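Local coordinates for maleylpyruvate isomerase (Ralstonia sp., PDB 2V6K), which catalyses the glutathione-dependent isomerisation of maleylpyruvate to fumarylpyruvate, a step in bacterial naphthalene degradation, at residues T134-G139 with V173-R178; C167-Q172 with R190-A195; Q51-A56 with N110-E115. All coordinates share one frame; numbering follows the deposited sequence. Where two conformers were deposited one is given.

Contact 1 (T134-G139 with V173-R178); sequences TWISAG and VESARR. With TGG (gamma-glutamyl-S-(1,2-dicarboxyethyl)cysteinylglycine), chain C.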
# COMPACT_ATOMS: atom_id res chain seq x y z
N THR A 134 -8.50 9.21 -13.27
CA THR A 134 -9.43 8.14 -12.92
C THR A 134 -9.14 7.62 -11.51
O THR A 134 -10.04 7.54 -10.66
CB THR A 134 -9.38 6.99 -13.95
OG1 THR A 134 -9.77 7.51 -15.23
CG2 THR A 134 -10.33 5.86 -13.57
N TRP A 135 -7.88 7.27 -11.25
CA TRP A 135 -7.53 6.67 -9.96
C TRP A 135 -7.49 7.69 -8.84
O TRP A 135 -7.89 7.37 -7.71
CB TRP A 135 -6.25 5.83 -10.07
CG TRP A 135 -6.29 5.03 -11.34
CD1 TRP A 135 -5.43 5.14 -12.39
CD2 TRP A 135 -7.30 4.09 -11.74
NE1 TRP A 135 -5.82 4.29 -13.41
CE2 TRP A 135 -6.96 3.64 -13.03
CE3 TRP A 135 -8.44 3.56 -11.11
CZ2 TRP A 135 -7.73 2.70 -13.72
CZ3 TRP A 135 -9.21 2.63 -11.81
CH2 TRP A 135 -8.85 2.21 -13.10
N ILE A 136 -7.04 8.90 -9.13
CA ILE A 136 -7.05 9.96 -8.12
C ILE A 136 -8.48 10.30 -7.72
O ILE A 136 -8.80 10.39 -6.53
CB ILE A 136 -6.29 11.21 -8.60
CG1 ILE A 136 -4.80 10.90 -8.66
CG2 ILE A 136 -6.55 12.39 -7.66
CD1 ILE A 136 -3.98 11.90 -9.45
N SER A 137 -9.37 10.48 -8.70
CA SER A 137 -10.75 10.82 -8.39
C SER A 137 -11.46 9.73 -7.59
O SER A 137 -12.19 10.02 -6.66
CB SER A 137 -11.53 11.16 -9.65
OG SER A 137 -10.98 12.31 -10.26
N ALA A 138 -11.22 8.47 -7.95
CA ALA A 138 -11.85 7.37 -7.24
C ALA A 138 -11.38 7.34 -5.78
O ALA A 138 -12.19 7.21 -4.86
CB ALA A 138 -11.56 6.03 -7.92
N GLY A 139 -10.07 7.48 -5.58
CA GLY A 139 -9.50 7.46 -4.24
C GLY A 139 -9.92 8.66 -3.41
O GLY A 139 -10.25 8.52 -2.24
N VAL A 173 -2.19 15.20 -3.41
CA VAL A 173 -2.86 16.39 -3.93
C VAL A 173 -1.93 17.10 -4.92
O VAL A 173 -2.38 17.59 -5.95
CB VAL A 173 -3.30 17.33 -2.80
CG1 VAL A 173 -3.92 18.59 -3.37
CG2 VAL A 173 -4.31 16.64 -1.90
N GLU A 174 -0.64 17.14 -4.61
CA GLU A 174 0.34 17.74 -5.51
C GLU A 174 0.35 17.00 -6.86
O GLU A 174 0.38 17.64 -7.92
CB GLU A 174 1.72 17.79 -4.85
CG GLU A 174 2.88 18.19 -5.77
CD GLU A 174 2.79 19.62 -6.27
OE1 GLU A 174 2.12 20.46 -5.63
OE2 GLU A 174 3.41 19.91 -7.32
N SER A 175 0.31 15.67 -6.82
CA SER A 175 0.25 14.87 -8.05
C SER A 175 -1.04 15.15 -8.82
O SER A 175 -1.02 15.29 -10.05
CB SER A 175 0.38 13.38 -7.73
OG SER A 175 0.33 12.61 -8.92
N ALA A 176 -2.16 15.25 -8.10
CA ALA A 176 -3.44 15.61 -8.72
C ALA A 176 -3.33 16.91 -9.51
O ALA A 176 -3.83 17.02 -10.63
CB ALA A 176 -4.53 15.70 -7.67
N ARG A 177 -2.66 17.91 -8.92
CA ARG A 177 -2.48 19.18 -9.60
C ARG A 177 -1.62 19.02 -10.86
O ARG A 177 -1.94 19.59 -11.91
CB ARG A 177 -1.95 20.25 -8.63
CG ARG A 177 -2.93 20.52 -7.47
CD ARG A 177 -2.58 21.74 -6.61
NE ARG A 177 -3.74 22.17 -5.82
CZ ARG A 177 -3.80 22.24 -4.49
NH1 ARG A 177 -2.76 21.92 -3.74
NH2 ARG A 177 -4.93 22.63 -3.91
N ARG A 178 -0.57 18.20 -10.77
CA ARG A 178 0.31 17.90 -11.90
C ARG A 178 -0.48 17.30 -13.08
O ARG A 178 -0.24 17.64 -14.24
CB ARG A 178 1.42 16.95 -11.45
CG ARG A 178 2.33 16.45 -12.56
CD ARG A 178 3.17 15.28 -12.08
NE ARG A 178 4.06 14.79 -13.14
CZ ARG A 178 4.84 13.72 -13.04
NH1 ARG A 178 4.85 12.98 -11.94
NH2 ARG A 178 5.60 13.38 -14.07
OC1 TGG C . 6.08 3.78 -0.77
CO1 TGG C . 7.07 3.17 -1.24
OT1 TGG C . 8.24 3.38 -0.88
CA1 TGG C . 6.80 2.12 -2.28
NN1 TGG C . 5.56 1.42 -1.98
CB1 TGG C . 6.66 2.75 -3.66
CG1 TGG C . 7.96 3.40 -4.11
CD1 TGG C . 8.01 3.79 -5.58
OE1 TGG C . 6.77 3.75 -6.25
NN2 TGG C . 8.65 5.06 -5.73
CA2 TGG C . 8.53 5.86 -6.92
CO2 TGG C . 9.58 5.26 -7.85
OC2 TGG C . 10.90 5.47 -7.43
NN3 TGG C . 9.36 5.50 -9.25
CA3 TGG C . 10.40 5.18 -10.20
CO3 TGG C . 9.81 4.44 -11.37
OC3 TGG C . 8.58 4.20 -11.38
OT3 TGG C . 10.60 4.11 -12.28
CB2 TGG C . 8.74 7.27 -6.41
SG2 TGG C . 8.97 8.51 -7.63
CD2 TGG C . 7.48 8.78 -8.52
CE2 TGG C . 6.48 9.50 -7.64
OE2 TGG C . 6.20 10.70 -7.86
OF2 TGG C . 5.94 8.87 -6.70
CF2 TGG C . 7.90 9.59 -9.74
CH2 TGG C . 6.82 9.78 -10.77
OI2 TGG C . 5.80 9.07 -10.72
OJ2 TGG C . 6.98 10.68 -11.63
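I136 reaches across to S175 and A176 and carries the whole of this small, buried helix-to-helix contact; its CA lies 6.7 Å from the CA of A176. Walking along 134-139, T134 and W135 face another way: the methyl CG2 of T134 rests over one face of the W135 ring, near its rim, and both residues pack on Y116 of the second subunit. I136, next in line, turns its CB toward the opposing helix. With CG1 anti to the carbonyl carbon (chi1 -70°) and CD1 extended beyond it, its two branches lie side by side against A176. CD1 comes down on the backbone, 3.8 Å from the CA of A176, while CG2 meets the CB of the same residue methyl to methyl at 3.9 Å. CD1 of I136 also passes 4.4 Å from S175 OG. Two residues past A176, R178 extends its chain to the ligand; in the one of two conformers described, and so not certain throughout, NH1 donates an almost straight bond (170°) to OJ2 of TGG at 3.2 Å. This is helix packing within the all-helical C-terminal domain of a zeta-class glutathione transferase, beside the substrate end of the pocket. Helix 125-149 has the dimer partner on one side and helix 164-178 on another, with I136 also touching I105, while V173 of helix 164-178 leans on I189 and D193 of helix 187-196.

Contact 2 (C167-Q172 with R190-A195); sequences CYLVPQ and RAVDAA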
# COMPACT_ATOMS: atom_id res chain seq x y z
N CYS A 167 0.64 13.01 5.76
CA CYS A 167 1.90 12.77 5.05
C CYS A 167 1.67 12.12 3.70
O CYS A 167 2.39 12.40 2.76
CB CYS A 167 2.86 11.90 5.87
SG CYS A 167 3.37 12.61 7.43
N TYR A 168 0.65 11.26 3.62
CA TYR A 168 0.28 10.63 2.35
C TYR A 168 -0.58 11.55 1.49
O TYR A 168 -0.42 11.59 0.27
CB TYR A 168 -0.49 9.34 2.59
CG TYR A 168 0.29 8.14 3.07
CD1 TYR A 168 0.38 6.99 2.28
CD2 TYR A 168 0.87 8.10 4.34
CE1 TYR A 168 1.04 5.86 2.72
CE2 TYR A 168 1.54 6.96 4.80
CZ TYR A 168 1.61 5.84 3.98
OH TYR A 168 2.23 4.70 4.42
N LEU A 169 -1.53 12.26 2.11
CA LEU A 169 -2.49 13.05 1.35
C LEU A 169 -1.84 14.21 0.60
O LEU A 169 -2.13 14.43 -0.59
CB LEU A 169 -3.62 13.57 2.25
CG LEU A 169 -4.68 14.40 1.53
CD1 LEU A 169 -5.49 13.53 0.57
CD2 LEU A 169 -5.57 15.11 2.54
N VAL A 170 -0.99 14.97 1.28
CA VAL A 170 -0.43 16.18 0.69
C VAL A 170 0.33 15.92 -0.63
O VAL A 170 0.06 16.59 -1.62
CB VAL A 170 0.37 17.00 1.74
CG1 VAL A 170 1.23 18.05 1.09
CG2 VAL A 170 -0.60 17.64 2.72
N PRO A 171 1.25 14.95 -0.66
CA PRO A 171 1.90 14.65 -1.94
C PRO A 171 0.92 14.17 -3.01
O PRO A 171 1.12 14.45 -4.19
CB PRO A 171 2.89 13.54 -1.59
CG PRO A 171 3.15 13.74 -0.13
CD PRO A 171 1.81 14.12 0.42
N GLN A 172 -0.14 13.48 -2.60
CA GLN A 172 -1.13 13.00 -3.57
C GLN A 172 -1.91 14.16 -4.19
O GLN A 172 -2.26 14.10 -5.38
CB GLN A 172 -2.06 11.98 -2.93
CG GLN A 172 -2.92 11.24 -3.94
CD GLN A 172 -2.09 10.51 -4.97
OE1 GLN A 172 -1.48 9.49 -4.68
NE2 GLN A 172 -2.07 11.04 -6.20
N ARG A 190 -9.10 19.66 0.09
CA ARG A 190 -8.44 20.93 -0.22
C ARG A 190 -8.14 21.72 1.05
O ARG A 190 -7.07 22.32 1.17
CB ARG A 190 -9.27 21.75 -1.21
CG ARG A 190 -9.19 21.23 -2.65
CD ARG A 190 -9.90 22.15 -3.63
NE ARG A 190 -11.35 21.94 -3.69
CZ ARG A 190 -12.27 22.75 -3.16
NH1 ARG A 190 -11.90 23.85 -2.50
NH2 ARG A 190 -13.56 22.47 -3.30
N ALA A 191 -9.07 21.70 2.00
CA ALA A 191 -8.87 22.41 3.27
C ALA A 191 -7.76 21.78 4.11
O ALA A 191 -6.97 22.49 4.71
CB ALA A 191 -10.17 22.49 4.05
N VAL A 192 -7.69 20.45 4.13
CA VAL A 192 -6.61 19.76 4.84
C VAL A 192 -5.26 20.11 4.21
O VAL A 192 -4.30 20.43 4.92
CB VAL A 192 -6.81 18.23 4.87
CG1 VAL A 192 -5.56 17.54 5.41
CG2 VAL A 192 -8.02 17.87 5.72
N ASP A 193 -5.20 20.05 2.89
CA ASP A 193 -3.99 20.40 2.17
C ASP A 193 -3.54 21.83 2.50
O ASP A 193 -2.36 22.07 2.74
CB ASP A 193 -4.19 20.22 0.67
CG ASP A 193 -2.94 20.54 -0.12
OD1 ASP A 193 -1.93 19.85 0.06
OD2 ASP A 193 -2.99 21.50 -0.92
N ALA A 194 -4.49 22.76 2.51
CA ALA A 194 -4.17 24.16 2.81
C ALA A 194 -3.65 24.31 4.24
O ALA A 194 -2.67 25.04 4.48
CB ALA A 194 -5.39 25.04 2.57
N ALA A 195 -4.30 23.64 5.19
CA ALA A 195 -3.88 23.69 6.59
C ALA A 195 -2.47 23.13 6.77
O ALA A 195 -1.63 23.74 7.45
CB ALA A 195 -4.87 22.95 7.47
O HOH W 1 -0.11 19.39 -1.84
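L169 and V192 meet between helices 164-178 and 187-196, neighbours in the all-helical C-terminal domain of the glutathione transferase fold. The apolar part of the contact is this single pair, whose side chains cross at about a right angle. L169 swings its CG anti to the backbone N (chi1 -179°), which carries CD2 outward until it lies 3.8 Å from V192 CG1. Behind it, F140 and Y143 of helix 125-149 give L169 further apolar surroundings, while V192 also touches R153 and S157 of a loop. A second kind of contact sets carbon against oxygen. V170 presents both methyls to the D193 carboxylate, CG2 at 3.7 Å and CG1 at 3.8 Å from OD1, and the backbones are closest here, with the CA atoms of V170 and D193 5.7 Å apart. Polar links complete the account. D193 gives its other oxygen, OD2, to a salt bridge with R177 on helix 164-178, in the arginine conformer described, so the two carboxylate oxygens have separate duties and the group's rotation is probably restricted. The helix is kinked at P171, whose nitrogen makes no bond to the preceding turn, and the following bond from Q172 N to Y168 O is weak. Next to this kink a water spans the helices, donating to V170 O at 2.8 Å and to D193 OD1 at 2.7 Å.

Contact 3 (Q51-A56 with N110-E115); sequences QQLVPA and NRRILE. With TGG (gamma-glutamyl-S-(1,2-dicarboxyethyl)cysteinylglycine), chain C.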
# COMPACT_ATOMS: atom_id res chain seq x y z
N GLN A 51 14.73 -3.24 -5.06
CA GLN A 51 13.50 -2.85 -5.73
C GLN A 51 13.69 -1.67 -6.69
O GLN A 51 12.85 -1.45 -7.57
CB GLN A 51 12.43 -2.54 -4.69
CG GLN A 51 11.04 -2.69 -5.24
CD GLN A 51 9.95 -2.40 -4.24
OE1 GLN A 51 10.19 -1.96 -3.11
NE2 GLN A 51 8.72 -2.64 -4.67
N GLN A 52 14.77 -0.92 -6.52
CA GLN A 52 15.10 0.19 -7.43
C GLN A 52 13.99 1.23 -7.55
O GLN A 52 13.62 1.68 -8.64
CB GLN A 52 15.58 -0.35 -8.78
CG GLN A 52 16.95 -0.98 -8.65
CD GLN A 52 17.47 -1.58 -9.93
OE1 GLN A 52 17.03 -2.65 -10.34
NE2 GLN A 52 18.43 -0.90 -10.55
N LEU A 53 13.44 1.59 -6.39
CA LEU A 53 12.49 2.69 -6.27
C LEU A 53 12.92 3.59 -5.13
O LEU A 53 13.72 3.19 -4.27
CB LEU A 53 11.08 2.15 -5.98
CG LEU A 53 10.48 1.19 -7.01
CD1 LEU A 53 9.22 0.54 -6.45
CD2 LEU A 53 10.19 1.89 -8.34
N VAL A 54 12.40 4.82 -5.12
CA VAL A 54 12.69 5.74 -4.02
C VAL A 54 11.43 5.98 -3.18
O VAL A 54 10.31 5.85 -3.68
CB VAL A 54 13.31 7.09 -4.51
CG1 VAL A 54 14.66 6.84 -5.19
CG2 VAL A 54 12.35 7.85 -5.43
N PRO A 55 11.59 6.34 -1.90
CA PRO A 55 12.84 6.56 -1.16
C PRO A 55 13.45 5.31 -0.54
O PRO A 55 12.78 4.29 -0.40
CB PRO A 55 12.39 7.52 -0.06
CG PRO A 55 11.01 7.02 0.28
CD PRO A 55 10.41 6.61 -1.05
N ALA A 56 14.72 5.44 -0.18
CA ALA A 56 15.39 4.50 0.71
C ALA A 56 16.07 5.33 1.78
O ALA A 56 16.57 6.42 1.50
CB ALA A 56 16.40 3.65 -0.04
N ASN A 110 2.39 5.82 -10.86
CA ASN A 110 3.84 5.90 -10.74
C ASN A 110 4.51 5.87 -12.10
O ASN A 110 3.98 5.29 -13.05
CB ASN A 110 4.27 4.72 -9.87
CG ASN A 110 5.75 4.70 -9.53
OD1 ASN A 110 6.43 5.73 -9.47
ND2 ASN A 110 6.24 3.50 -9.26
N ARG A 111 5.68 6.50 -12.20
CA ARG A 111 6.41 6.66 -13.45
C ARG A 111 6.47 5.39 -14.30
O ARG A 111 6.15 5.42 -15.49
CB ARG A 111 7.83 7.18 -13.17
CG ARG A 111 8.71 7.40 -14.40
CD ARG A 111 10.15 7.72 -14.00
NE ARG A 111 10.95 8.31 -15.08
CZ ARG A 111 11.59 7.63 -16.03
NH1 ARG A 111 11.52 6.30 -16.09
NH2 ARG A 111 12.29 8.28 -16.94
N ARG A 112 6.87 4.27 -13.69
CA ARG A 112 7.05 3.02 -14.45
C ARG A 112 5.74 2.57 -15.10
O ARG A 112 5.76 1.96 -16.17
CB ARG A 112 7.61 1.91 -13.55
CG ARG A 112 6.67 1.53 -12.41
CD ARG A 112 7.27 0.59 -11.39
NE ARG A 112 6.19 0.17 -10.50
CZ ARG A 112 6.07 -1.02 -9.92
NH1 ARG A 112 7.03 -1.94 -10.03
NH2 ARG A 112 4.98 -1.26 -9.21
N ILE A 113 4.62 2.84 -14.45
CA ILE A 113 3.33 2.44 -14.97
C ILE A 113 3.00 3.31 -16.18
O ILE A 113 2.59 2.80 -17.23
CB ILE A 113 2.22 2.59 -13.90
CG1 ILE A 113 2.60 1.89 -12.59
CG2 ILE A 113 0.88 2.09 -14.45
CD1 ILE A 113 2.87 0.39 -12.69
N LEU A 114 3.19 4.61 -16.04
CA LEU A 114 2.91 5.52 -17.15
C LEU A 114 3.81 5.23 -18.34
O LEU A 114 3.36 5.30 -19.49
CB LEU A 114 3.04 6.98 -16.69
CG LEU A 114 2.23 7.35 -15.44
CD1 LEU A 114 2.32 8.85 -15.18
CD2 LEU A 114 0.77 6.92 -15.55
N GLU A 115 5.06 4.89 -18.08
CA GLU A 115 5.98 4.48 -19.14
C GLU A 115 5.48 3.25 -19.90
O GLU A 115 5.57 3.20 -21.13
CB GLU A 115 7.38 4.24 -18.59
CG GLU A 115 8.12 5.53 -18.34
CD GLU A 115 8.37 6.27 -19.64
OE1 GLU A 115 9.23 5.81 -20.42
OE2 GLU A 115 7.70 7.29 -19.90
OC1 TGG C . 6.08 3.78 -0.77
CO1 TGG C . 7.07 3.17 -1.24
OT1 TGG C . 8.24 3.38 -0.88
CA1 TGG C . 6.80 2.12 -2.28
NN1 TGG C . 5.56 1.42 -1.98
CB1 TGG C . 6.66 2.75 -3.66
CG1 TGG C . 7.96 3.40 -4.11
CD1 TGG C . 8.01 3.79 -5.58
OE1 TGG C . 6.77 3.75 -6.25
NN2 TGG C . 8.65 5.06 -5.73
CA2 TGG C . 8.53 5.86 -6.92
CO2 TGG C . 9.58 5.26 -7.85
OC2 TGG C . 10.90 5.47 -7.43
NN3 TGG C . 9.36 5.50 -9.25
CA3 TGG C . 10.40 5.18 -10.20
CO3 TGG C . 9.81 4.44 -11.37
OC3 TGG C . 8.58 4.20 -11.38
OT3 TGG C . 10.60 4.11 -12.28
CB2 TGG C . 8.74 7.27 -6.41
SG2 TGG C . 8.97 8.51 -7.63
CD2 TGG C . 7.48 8.78 -8.52
CE2 TGG C . 6.48 9.50 -7.64
OE2 TGG C . 6.20 10.70 -7.86
OF2 TGG C . 5.94 8.87 -6.70
CF2 TGG C . 7.90 9.59 -9.74
CH2 TGG C . 6.82 9.78 -10.77
OI2 TGG C . 5.80 9.07 -10.72
OJ2 TGG C . 6.98 10.68 -11.63
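L53 meets N110 and R112 through one methyl: CD2 stands 4.4 Å from N110 ND2 and equally far from R112 CD. The direct touch is slight; most of what the two segments share is the ligand, which both grip. From 51-56, V54 pairs its backbone with the cysteinyl part of TGG: V54 N donates to OC2 at 2.8 Å, and V54 O accepts from NN2 at 2.8 Å. Both bonds are nearly straight (170° and 173°), the pairing of two residues hydrogen-bonded as in an antiparallel sheet. L53 lays its CB and methyls along the ligand backbone. From 110-115, N110 OD1 takes the glycyl amide, TGG NN3, at 2.9 Å; CG anti to the backbone N (chi1 -175°) carries the amide to the ligand. R112 N donates to the glycyl carboxylate oxygen OC3 at 2.9 Å. This amide belongs to the first turn of helix 111-121, whose N-terminal end would probably favour the negative charge. R111 N adds a weak bond to OI2 of the dicarboxyethyl group.

Further out, N110 OD1 also receives a weak bond from R111 N, V54 O is held by T13 OG1, and R111 NH1 pairs with E38. The second subunit takes part as well: its D104 accepts from R112 NH2 through the main-chain O and from Q51 NE2 through OD2. A cis peptide bond precedes P55. The residue before a cis-proline, pairing with the cysteinyl backbone, is the hallmark of the glutathione site in the thioredoxin-like N-terminal domain; here the start of helix 111-121 completes the site from the C-terminal domain.

Contacts 1 and 2 share helix 164-178, packing it against helix 125-149 and helix 187-196 in turn; their centres are 12 Å apart. They touch directly, V173 CG1 lying 3.9 Å from D193 CG and I136 CG1 lying 3.7 Å from Q172 NE2. Contact 3 stands apart, its centre about 17 Å from that of contact 1 and about 22 Å from that of contact 2. The ligand brings contacts 1 and 3 together: R178 reaches its dicarboxyethyl group in one conformer, and 51-56 with 110-115 hold the peptide backbone. Dimer symmetry adds another tie, since W135 of contact 1 packs on I113 of the second subunit. Contact 2 touches neither the ligand, about 13 Å from the side chain of V170, nor the second subunit.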